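Local coordinates for TT1696 protein (PDB 1UFB) that is of unknown function but may bind DNA, as a HEPN-family helical protein that forms a two-chain assembly, at residues A[95-99]-A[100-104]. Residues are numbered along the deposited sequence; the frame is centred on the assembly and turned at random.
Sequences HPAGP and AARHY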
ATOM      1  N   HIS A  95      14.281  -4.312  -7.191  1.00 37.97           N
ATOM      2  CA  HIS A  95      14.889  -3.919  -8.479  1.00 39.14           C
ATOM      3  C   HIS A  95      16.384  -3.737  -8.342  1.00 42.40           C
ATOM      4  O   HIS A  95      16.882  -3.491  -7.248  1.00 41.89           O
ATOM      5  CB  HIS A  95      14.277  -2.648  -8.992  1.00 35.44           C
ATOM      6  CG  HIS A  95      12.783  -2.678  -8.993  1.00 36.01           C
ATOM      7  ND1 HIS A  95      12.047  -3.111 -10.071  1.00 37.58           N
ATOM      8  CD2 HIS A  95      11.886  -2.313  -8.045  1.00 33.70           C
ATOM      9  CE1 HIS A  95      10.757  -3.001  -9.798  1.00 36.57           C
ATOM     10  NE2 HIS A  95      10.635  -2.525  -8.573  1.00 36.86           N
ATOM     11  N   PRO A  96      17.130  -3.881  -9.459  1.00 43.37           N
ATOM     12  CA  PRO A  96      18.586  -3.727  -9.371  1.00 43.25           C
ATOM     13  C   PRO A  96      19.069  -2.438  -8.800  1.00 42.03           C
ATOM     14  O   PRO A  96      20.014  -2.398  -8.034  1.00 42.02           O
ATOM     15  CB  PRO A  96      19.045  -3.908 -10.819  1.00 44.21           C
ATOM     16  CG  PRO A  96      18.080  -4.996 -11.322  1.00 44.91           C
ATOM     17  CD  PRO A  96      16.730  -4.518 -10.729  1.00 43.12           C
ATOM     18  N   ALA A  97      18.409  -1.352  -9.121  1.00 42.30           N
ATOM     19  CA  ALA A  97      18.962  -0.112  -8.643  1.00 42.34           C
ATOM     20  C   ALA A  97      17.889   0.923  -8.534  1.00 42.88           C
ATOM     21  O   ALA A  97      16.792   0.751  -9.108  1.00 43.38           O
ATOM     22  CB  ALA A  97      20.052   0.356  -9.648  1.00 44.35           C
ATOM     23  N   GLY A  98      18.221   1.994  -7.813  1.00 41.89           N
ATOM     24  CA  GLY A  98      17.302   3.101  -7.607  1.00 41.21           C
ATOM     25  C   GLY A  98      16.082   2.759  -6.735  1.00 40.95           C
ATOM     26  O   GLY A  98      15.912   1.620  -6.247  1.00 36.73           O
ATOM     27  N   PRO A  99      15.237   3.765  -6.488  1.00 39.02           N
ATOM     28  CA  PRO A  99      14.037   3.550  -5.689  1.00 38.61           C
ATOM     29  C   PRO A  99      13.063   2.729  -6.561  1.00 37.88           C
ATOM     30  O   PRO A  99      13.180   2.689  -7.796  1.00 36.18           O
ATOM     31  CB  PRO A  99      13.514   4.955  -5.446  1.00 39.70           C
ATOM     32  CG  PRO A  99      14.026   5.722  -6.705  1.00 43.80           C
ATOM     33  CD  PRO A  99      15.446   5.192  -6.784  1.00 41.47           C
ATOM     34  N   ALA A 100      12.099   2.098  -5.909  1.00 34.42           N
ATOM     35  CA  ALA A 100      11.107   1.311  -6.615  1.00 32.85           C
ATOM     36  C   ALA A 100      10.301   2.160  -7.602  1.00 31.13           C
ATOM     37  O   ALA A 100      10.106   1.750  -8.731  1.00 29.09           O
ATOM     38  CB  ALA A 100      10.136   0.668  -5.593  1.00 32.18           C
ATOM     39  N   ALA A 101       9.882   3.348  -7.173  1.00 31.06           N
ATOM     40  CA  ALA A 101       8.999   4.237  -7.972  1.00 32.44           C
ATOM     41  C   ALA A 101       9.354   4.542  -9.417  1.00 34.96           C
ATOM     42  O   ALA A 101       8.442   4.689 -10.289  1.00 30.21           O
ATOM     43  CB  ALA A 101       8.826   5.556  -7.222  1.00 38.16           C
ATOM     44  N   ARG A 102      10.663   4.613  -9.670  1.00 33.13           N
ATOM     45  CA  ARG A 102      11.150   4.966 -11.008  1.00 38.90           C
ATOM     46  C   ARG A 102      11.017   3.867 -12.043  1.00 37.32           C
ATOM     47  O   ARG A 102      11.179   4.104 -13.227  1.00 35.16           O
ATOM     48  CB  ARG A 102      12.632   5.426 -10.962  1.00 40.31           C
ATOM     49  CG  ARG A 102      13.582   4.317 -10.812  1.00 48.07           C
ATOM     50  CD  ARG A 102      15.062   4.745 -10.975  1.00 53.72           C
ATOM     51  NE  ARG A 102      15.823   3.566 -11.412  1.00 59.91           N
ATOM     52  CZ  ARG A 102      17.130   3.362 -11.250  1.00 61.16           C
ATOM     53  NH1 ARG A 102      17.888   4.273 -10.628  1.00 60.61           N
ATOM     54  NH2 ARG A 102      17.673   2.238 -11.733  1.00 60.42           N
ATOM     55  N   HIS A 103      10.728   2.651 -11.611  1.00 36.63           N
ATOM     56  CA  HIS A 103      10.631   1.584 -12.580  1.00 35.94           C
ATOM     57  C   HIS A 103       9.245   1.424 -13.168  1.00 34.93           C
ATOM     58  O   HIS A 103       9.023   0.436 -13.856  1.00 33.32           O
ATOM     59  CB  HIS A 103      11.054   0.256 -11.932  1.00 37.04           C
ATOM     60  CG  HIS A 103      12.486   0.238 -11.493  1.00 39.30           C
ATOM     61  ND1 HIS A 103      12.883   0.590 -10.223  1.00 41.15           N
ATOM     62  CD2 HIS A 103      13.622  -0.055 -12.175  1.00 40.88           C
ATOM     63  CE1 HIS A 103      14.201   0.519 -10.137  1.00 41.27           C
ATOM     64  NE2 HIS A 103      14.674   0.130 -11.307  1.00 43.90           N
ATOM     65  N   TYR A 104       8.330   2.363 -12.918  1.00 31.33           N
ATOM     66  CA  TYR A 104       6.967   2.187 -13.412  1.00 30.69           C
ATOM     67  C   TYR A 104       6.554   3.358 -14.302  1.00 29.32           C
ATOM     68  O   TYR A 104       6.884   4.478 -13.995  1.00 29.63           O
ATOM     69  CB  TYR A 104       6.027   1.991 -12.201  1.00 26.38           C
ATOM     70  CG  TYR A 104       6.412   0.708 -11.488  1.00 27.18           C
ATOM     71  CD1 TYR A 104       7.502   0.672 -10.609  1.00 25.99           C
ATOM     72  CD2 TYR A 104       5.757  -0.507 -11.796  1.00 23.77           C
ATOM     73  CE1 TYR A 104       7.926  -0.550 -10.059  1.00 28.83           C
ATOM     74  CE2 TYR A 104       6.167  -1.711 -11.275  1.00 27.31           C
ATOM     75  CZ  TYR A 104       7.266  -1.735 -10.396  1.00 27.49           C
ATOM     76  OH  TYR A 104       7.675  -2.936  -9.892  1.00 24.67           O
TER
HETATM   77  O   HOH W   1      17.450  -0.960 -11.935  1.00 52.30           O
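A water joins three groups of this loop: His103 NE2 lies 3.0 Å from its oxygen, in the plane of the imidazole, while Ala97 N and Arg102 NH2 each donate a weak bond to it. Arg102, its chain extended from CG to NE, lays one guanidinium face over Ala97 O and Gly98 CA; positive phi (68°) at Gly98 suits a residue without a side chain. The His103 ring has Arg102 CG over one face and His95 over the opposite one, the imidazoles forming an offset stack with planes 6° from parallel. The two side chains run in opposite senses, His95 CB over the His103 face, 3.7 Å from its centroid, and His103 CB over that of His95. His103 N bonds to Ala100 O at 3.1 Å; ND1 adds a weak bond, which may help to fix the ring's rotation. Tyr104 OH meets the His95 edge, completing an aromatic cluster, and His95 NE2 hydrogen-bonds Pro88 O. With an alanine at His95, Pro88 O is likely to lose its mate and His103 its stacked ring, only CB remaining over it. Arg3 of the second subunit bonds His95 O, and the loop, a short 3-10 turn included, links helix 73-83 to helix 106-126.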